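Transcriptional regulator, TetR family (Cytophaga hutchinsonii, PDB 3EUP) probably binds operator DNA through an N-terminal helix-turn-helix domain and regulates transcription, as in other TetR-family regulators. Local coordinates at residues 7-17 with 41-52. Residues are numbered along the deposited sequence; the frame is centred on the assembly and turned at random.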
ATOM      1  N   SER A   7      -3.928   3.654 -37.999  1.00 30.46           N
ATOM      2  CA  SER A   7      -3.166   3.270 -36.813  1.00 31.57           C
ATOM      3  C   SER A   7      -4.055   2.601 -35.772  1.00 31.72           C
ATOM      4  O   SER A   7      -3.556   2.124 -34.760  1.00 31.74           O
ATOM      5  CB  SER A   7      -2.434   4.463 -36.225  1.00 31.54           C
ATOM      6  OG  SER A   7      -3.358   5.461 -35.865  1.00 33.31           O
ATOM      7  N   LYS A   8      -5.364   2.536 -36.040  1.00 31.99           N
ATOM      8  CA  LYS A   8      -6.277   1.719 -35.230  1.00 32.20           C
ATOM      9  C   LYS A   8      -6.111   0.242 -35.567  1.00 30.89           C
ATOM     10  O   LYS A   8      -6.402  -0.172 -36.678  1.00 31.23           O
ATOM     11  CB  LYS A   8      -7.748   2.114 -35.467  1.00 32.93           C
ATOM     12  CG  LYS A   8      -8.734   1.217 -34.671  1.00 35.24           C
ATOM     13  CD  LYS A   8     -10.174   1.694 -34.808  1.00 37.42           C
ATOM     14  CE  LYS A   8     -11.039   1.243 -33.630  1.00 39.80           C
ATOM     15  NZ  LYS A   8     -12.094   2.285 -33.306  1.00 40.48           N
ATOM     16  N   SER A   9      -5.655  -0.549 -34.605  1.00 29.44           N
ATOM     17  CA  SER A   9      -5.425  -1.985 -34.806  1.00 27.88           C
ATOM     18  C   SER A   9      -5.005  -2.648 -33.498  1.00 27.18           C
ATOM     19  O   SER A   9      -4.455  -1.993 -32.636  1.00 25.54           O
ATOM     20  CB  SER A   9      -4.339  -2.229 -35.852  1.00 27.80           C
ATOM     21  OG  SER A   9      -3.048  -2.245 -35.275  1.00 26.45           O
ATOM     22  N   ASP A  10      -5.223  -3.953 -33.380  1.00 27.10           N
ATOM     23  CA  ASP A  10      -4.896  -4.672 -32.133  1.00 27.04           C
ATOM     24  C   ASP A  10      -3.419  -4.583 -31.775  1.00 26.03           C
ATOM     25  O   ASP A  10      -3.065  -4.521 -30.604  1.00 24.49           O
ATOM     26  CB  ASP A  10      -5.261  -6.149 -32.251  1.00 28.07           C
ATOM     27  CG  ASP A  10      -6.767  -6.384 -32.350  1.00 30.44           C
ATOM     28  OD1 ASP A  10      -7.568  -5.557 -31.879  1.00 36.02           O
ATOM     29  OD2 ASP A  10      -7.147  -7.424 -32.902  1.00 38.62           O
ATOM     30  N   ARG A  11      -2.552  -4.608 -32.782  1.00 24.22           N
ATOM     31  CA  ARG A  11      -1.125  -4.536 -32.504  1.00 23.56           C
ATOM     32  C   ARG A  11      -0.712  -3.148 -32.025  1.00 22.52           C
ATOM     33  O   ARG A  11       0.116  -3.015 -31.108  1.00 21.41           O
ATOM     34  CB  ARG A  11      -0.299  -4.959 -33.719  1.00 23.07           C
ATOM     35  CG  ARG A  11      -0.365  -6.434 -33.996  1.00 24.10           C
ATOM     36  CD  ARG A  11       0.456  -6.799 -35.256  1.00 22.51           C
ATOM     37  NE  ARG A  11      -0.113  -6.101 -36.385  1.00 22.13           N
ATOM     38  CZ  ARG A  11       0.541  -5.658 -37.457  1.00 24.21           C
ATOM     39  NH1 ARG A  11       1.842  -5.839 -37.612  1.00 25.42           N
ATOM     40  NH2 ARG A  11      -0.143  -5.018 -38.400  1.00 24.06           N
ATOM     41  N   THR A  12      -1.286  -2.116 -32.634  1.00 22.50           N
ATOM     42  CA  THR A  12      -0.956  -0.765 -32.234  1.00 22.65           C
ATOM     43  C   THR A  12      -1.465  -0.522 -30.819  1.00 22.63           C
ATOM     44  O   THR A  12      -0.749   0.038 -29.956  1.00 21.35           O
ATOM     45  CB  THR A  12      -1.534   0.259 -33.220  1.00 22.85           C
ATOM     46  OG1 THR A  12      -1.054  -0.046 -34.523  1.00 23.94           O
ATOM     47  CG2 THR A  12      -1.088   1.652 -32.849  1.00 22.57           C
ATOM     48  N   ARG A  13      -2.691  -0.993 -30.573  1.00 22.34           N
ATOM     49  CA  ARG A  13      -3.310  -0.933 -29.260  1.00 22.60           C
ATOM     50  C   ARG A  13      -2.455  -1.604 -28.191  1.00 21.72           C
ATOM     51  O   ARG A  13      -2.230  -1.039 -27.121  1.00 22.28           O
ATOM     52  CB  ARG A  13      -4.702  -1.569 -29.315  1.00 22.75           C
ATOM     53  CG  ARG A  13      -5.437  -1.546 -27.987  1.00 25.52           C
ATOM     54  CD  ARG A  13      -6.895  -1.956 -28.138  1.00 27.93           C
ATOM     55  NE  ARG A  13      -7.570  -1.833 -26.871  1.00 32.25           N
ATOM     56  CZ  ARG A  13      -7.419  -2.680 -25.860  1.00 35.91           C
ATOM     57  NH1 ARG A  13      -6.650  -3.760 -25.976  1.00 37.44           N
ATOM     58  NH2 ARG A  13      -8.061  -2.454 -24.726  1.00 38.86           N
ATOM     59  N   GLN A  14      -1.960  -2.791 -28.490  1.00 21.84           N
ATOM     60  CA  GLN A  14      -1.116  -3.524 -27.558  1.00 22.39           C
ATOM     61  C   GLN A  14       0.242  -2.850 -27.313  1.00 21.64           C
ATOM     62  O   GLN A  14       0.729  -2.802 -26.184  1.00 22.25           O
ATOM     63  CB  GLN A  14      -0.914  -4.969 -28.054  1.00 22.90           C
ATOM     64  CG  GLN A  14      -0.145  -5.854 -27.089  1.00 24.08           C
ATOM     65  CD  GLN A  14      -0.823  -5.994 -25.733  1.00 30.91           C
ATOM     66  OE1 GLN A  14      -2.055  -5.891 -25.607  1.00 30.53           O
ATOM     67  NE2 GLN A  14      -0.008  -6.227 -24.691  1.00 35.26           N
ATOM     68  N   PHE A  15       0.845  -2.320 -28.363  1.00 20.71           N
ATOM     69  CA  PHE A  15       2.046  -1.519 -28.211  1.00 20.62           C
ATOM     70  C   PHE A  15       1.812  -0.300 -27.304  1.00 20.27           C
ATOM     71  O   PHE A  15       2.683   0.045 -26.505  1.00 19.01           O
ATOM     72  CB  PHE A  15       2.582  -1.050 -29.577  1.00 20.66           C
ATOM     73  CG  PHE A  15       3.686  -0.031 -29.463  1.00 22.69           C
ATOM     74  CD1 PHE A  15       5.008  -0.437 -29.249  1.00 22.49           C
ATOM     75  CD2 PHE A  15       3.405   1.332 -29.556  1.00 23.88           C
ATOM     76  CE1 PHE A  15       6.041   0.518 -29.100  1.00 24.47           C
ATOM     77  CE2 PHE A  15       4.426   2.284 -29.422  1.00 25.13           C
ATOM     78  CZ  PHE A  15       5.752   1.873 -29.185  1.00 23.39           C
ATOM     79  N   ILE A  16       0.664   0.373 -27.469  1.00 19.69           N
ATOM     80  CA  ILE A  16       0.357   1.497 -26.638  1.00 19.64           C
ATOM     81  C   ILE A  16       0.310   1.031 -25.187  1.00 19.60           C
ATOM     82  O   ILE A  16       0.861   1.689 -24.319  1.00 19.30           O
ATOM     83  CB  ILE A  16      -1.016   2.198 -26.945  1.00 19.58           C
ATOM     84  CG1 ILE A  16      -1.108   2.761 -28.351  1.00 20.64           C
ATOM     85  CG2 ILE A  16      -1.231   3.327 -25.963  1.00 16.62           C
ATOM     86  CD1 ILE A  16       0.011   3.579 -28.695  1.00 25.07           C
ATOM     87  N   ILE A  17      -0.371  -0.087 -24.934  1.00 20.80           N
ATOM     88  CA  ILE A  17      -0.551  -0.593 -23.558  1.00 21.56           C
ATOM     89  C   ILE A  17       0.811  -0.884 -22.957  1.00 21.80           C
ATOM     90  O   ILE A  17       1.145  -0.400 -21.858  1.00 21.55           O
ATOM     91  CB  ILE A  17      -1.441  -1.836 -23.506  1.00 21.72           C
ATOM     92  CG1 ILE A  17      -2.892  -1.470 -23.861  1.00 22.78           C
ATOM     93  CG2 ILE A  17      -1.413  -2.451 -22.098  1.00 22.06           C
ATOM     94  CD1 ILE A  17      -3.803  -2.680 -24.232  1.00 22.26           C
ATOM     95  N   THR A  41       5.269   6.348 -26.257  1.00 22.58           N
ATOM     96  CA  THR A  41       4.894   5.567 -27.422  1.00 22.36           C
ATOM     97  C   THR A  41       5.650   6.001 -28.696  1.00 22.86           C
ATOM     98  O   THR A  41       5.702   5.257 -29.675  1.00 22.80           O
ATOM     99  CB  THR A  41       3.365   5.696 -27.686  1.00 22.55           C
ATOM    100  OG1 THR A  41       3.049   7.058 -28.051  1.00 20.51           O
ATOM    101  CG2 THR A  41       2.551   5.261 -26.454  1.00 20.75           C
ATOM    102  N   ASN A  42       6.207   7.212 -28.689  1.00 22.79           N
ATOM    103  CA  ASN A  42       6.641   7.913 -29.909  1.00 22.95           C
ATOM    104  C   ASN A  42       5.538   7.982 -30.990  1.00 22.69           C
ATOM    105  O   ASN A  42       5.842   7.878 -32.168  1.00 22.30           O
ATOM    106  CB  ASN A  42       7.931   7.289 -30.517  1.00 23.44           C
ATOM    107  CG  ASN A  42       8.687   8.265 -31.424  1.00 25.15           C
ATOM    108  OD1 ASN A  42       8.737   9.444 -31.133  1.00 27.91           O
ATOM    109  ND2 ASN A  42       9.264   7.775 -32.536  1.00 27.46           N
ATOM    110  N   LEU A  43       4.280   8.117 -30.576  1.00 21.95           N
ATOM    111  CA  LEU A  43       3.143   8.202 -31.490  1.00 22.13           C
ATOM    112  C   LEU A  43       2.412   9.484 -31.257  1.00 22.42           C
ATOM    113  O   LEU A  43       2.479  10.042 -30.172  1.00 22.02           O
ATOM    114  CB  LEU A  43       2.131   7.075 -31.251  1.00 21.50           C
ATOM    115  CG  LEU A  43       2.616   5.646 -31.440  1.00 21.42           C
ATOM    116  CD1 LEU A  43       1.463   4.661 -31.309  1.00 21.06           C
ATOM    117  CD2 LEU A  43       3.261   5.498 -32.756  1.00 21.09           C
ATOM    118  N   THR A  44       1.652   9.921 -32.246  1.00 23.06           N
ATOM    119  CA  THR A  44       0.873  11.155 -32.101  1.00 24.43           C
ATOM    120  C   THR A  44      -0.350  10.931 -31.235  1.00 25.84           C
ATOM    121  O   THR A  44      -0.820   9.811 -31.080  1.00 25.54           O
ATOM    122  CB  THR A  44       0.394  11.670 -33.437  1.00 24.15           C
ATOM    123  OG1 THR A  44      -0.412  10.670 -34.056  1.00 25.65           O
ATOM    124  CG2 THR A  44       1.588  11.935 -34.353  1.00 23.57           C
ATOM    125  N   LYS A  45      -0.866  12.023 -30.679  1.00 27.42           N
ATOM    126  CA  LYS A  45      -2.131  12.013 -29.961  1.00 28.46           C
ATOM    127  C   LYS A  45      -3.223  11.333 -30.771  1.00 28.97           C
ATOM    128  O   LYS A  45      -4.088  10.658 -30.219  1.00 29.66           O
ATOM    129  CB  LYS A  45      -2.550  13.445 -29.656  1.00 28.91           C
ATOM    130  CG  LYS A  45      -3.930  13.553 -29.009  1.00 31.88           C
ATOM    131  CD  LYS A  45      -4.282  14.981 -28.566  1.00 34.92           C
ATOM    132  CE  LYS A  45      -5.788  15.247 -28.723  1.00 36.54           C
ATOM    133  NZ  LYS A  45      -6.291  16.384 -27.887  1.00 39.31           N
ATOM    134  N   GLY A  46      -3.198  11.563 -32.079  1.00 29.71           N
ATOM    135  CA  GLY A  46      -4.130  10.949 -33.014  1.00 30.15           C
ATOM    136  C   GLY A  46      -4.057   9.439 -33.089  1.00 30.29           C
ATOM    137  O   GLY A  46      -5.093   8.782 -33.154  1.00 30.55           O
ATOM    138  N   SER A  47      -2.846   8.872 -33.091  1.00 30.23           N
ATOM    139  CA  SER A  47      -2.708   7.420 -33.066  1.00 30.26           C
ATOM    140  C   SER A  47      -3.181   6.845 -31.743  1.00 30.05           C
ATOM    141  O   SER A  47      -3.892   5.854 -31.719  1.00 31.24           O
ATOM    142  CB  SER A  47      -1.264   6.990 -33.317  1.00 30.53           C
ATOM    143  OG  SER A  47      -0.838   7.475 -34.561  1.00 32.02           O
ATOM    144  N   ILE A  48      -2.774   7.447 -30.639  1.00 29.46           N
ATOM    145  CA  ILE A  48      -3.181   6.962 -29.332  1.00 29.20           C
ATOM    146  C   ILE A  48      -4.721   6.969 -29.216  1.00 30.28           C
ATOM    147  O   ILE A  48      -5.354   5.945 -28.954  1.00 29.85           O
ATOM    148  CB  ILE A  48      -2.558   7.804 -28.239  1.00 28.65           C
ATOM    149  CG1 ILE A  48      -1.040   7.587 -28.192  1.00 27.38           C
ATOM    150  CG2 ILE A  48      -3.178   7.463 -26.891  1.00 28.35           C
ATOM    151  CD1 ILE A  48      -0.306   8.515 -27.248  1.00 28.87           C
ATOM    152  N   TYR A  49      -5.339   8.108 -29.494  1.00 31.24           N
ATOM    153  CA  TYR A  49      -6.782   8.203 -29.275  1.00 32.61           C
ATOM    154  C   TYR A  49      -7.611   7.719 -30.456  1.00 32.86           C
ATOM    155  O   TYR A  49      -8.822   7.848 -30.455  1.00 34.91           O
ATOM    156  CB  TYR A  49      -7.170   9.589 -28.735  1.00 32.59           C
ATOM    157  CG  TYR A  49      -6.612   9.789 -27.319  1.00 34.54           C
ATOM    158  CD1 TYR A  49      -6.792   8.812 -26.314  1.00 36.60           C
ATOM    159  CD2 TYR A  49      -5.880  10.924 -26.987  1.00 36.37           C
ATOM    160  CE1 TYR A  49      -6.258   8.984 -25.003  1.00 35.82           C
ATOM    161  CE2 TYR A  49      -5.343  11.108 -25.691  1.00 36.20           C
ATOM    162  CZ  TYR A  49      -5.536  10.143 -24.706  1.00 36.32           C
ATOM    163  OH  TYR A  49      -4.995  10.341 -23.449  1.00 35.02           O
ATOM    164  N   GLY A  50      -6.957   7.103 -31.429  1.00 32.95           N
ATOM    165  CA  GLY A  50      -7.634   6.301 -32.433  1.00 32.41           C
ATOM    166  C   GLY A  50      -7.742   4.843 -32.016  1.00 31.79           C
ATOM    167  O   GLY A  50      -8.423   4.062 -32.669  1.00 31.69           O
ATOM    168  N   ASN A  51      -7.051   4.468 -30.944  1.00 30.59           N
ATOM    169  CA  ASN A  51      -7.147   3.115 -30.376  1.00 29.90           C
ATOM    170  C   ASN A  51      -7.881   3.083 -29.034  1.00 29.72           C
ATOM    171  O   ASN A  51      -8.367   2.040 -28.613  1.00 29.88           O
ATOM    172  CB  ASN A  51      -5.746   2.538 -30.194  1.00 29.44           C
ATOM    173  CG  ASN A  51      -5.120   2.194 -31.489  1.00 29.31           C
ATOM    174  OD1 ASN A  51      -5.394   1.132 -32.055  1.00 27.71           O
ATOM    175  ND2 ASN A  51      -4.311   3.107 -32.014  1.00 27.15           N
ATOM    176  N   PHE A  52      -7.930   4.224 -28.364  1.00 29.22           N
ATOM    177  CA  PHE A  52      -8.563   4.328 -27.070  1.00 29.64           C
ATOM    178  C   PHE A  52      -9.460   5.557 -27.023  1.00 30.88           C
ATOM    179  O   PHE A  52      -9.099   6.616 -27.540  1.00 30.85           O
ATOM    180  CB  PHE A  52      -7.499   4.500 -25.994  1.00 29.10           C
ATOM    181  CG  PHE A  52      -6.672   3.296 -25.776  1.00 27.58           C
ATOM    182  CD1 PHE A  52      -7.094   2.308 -24.897  1.00 25.51           C
ATOM    183  CD2 PHE A  52      -5.466   3.138 -26.448  1.00 27.43           C
ATOM    184  CE1 PHE A  52      -6.324   1.204 -24.661  1.00 26.82           C
ATOM    185  CE2 PHE A  52      -4.689   2.014 -26.245  1.00 26.98           C
ATOM    186  CZ  PHE A  52      -5.115   1.043 -25.344  1.00 28.36           C
TER
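Asn51 bonds to Ser7 and Ser9, and Phe52 packs on Arg13, Ile16 and Ile17, a contact part polar and part apolar in the N-terminal domain; it joins the start of helix 10-31 to segment 41-52, which carries helix 45-48, probably the recognition helix of the helix-turn-helix. The Asn51 amide does the polar work, since one flat group can both donate and accept. Its ND2 gives one hydrogen bond to Ser7 O (3.0 Å), reaching that oxygen from above the carbonyl plane, and another to Ser47 O (2.8 Å) within its own segment. On the other branch, OD1 accepts from Ser9 N at 3.1 Å, nearly straight (163°) and in the carbonyl plane. Three bonds thus fix the rotation of the amide and tie the N-cap residue Ser9 to the turn after helix 45-48. A leucine in place of Asn51 would probably leave Ser9 N and Ser7 O without these mates and free the helix start to shift.

Beside it, Phe52 supplies a broad apolar surface: CE2 meets Ile16 CG2 at 3.7 Å, and Ile17 CG1 comes to the ring edge at CZ (3.7 Å). With CG anti to the backbone N (chi1 -180°), the extended Arg13 chain crosses the ring, bringing CG to 3.7 Å from Phe52 CZ; the guanidinium and ring planes are 30° apart, with Phe52 CZ over one guanidinium face. Such bracing of the first helix against the helix-turn-helix is characteristic of the three-helix DNA-binding domain of TetR-family regulators.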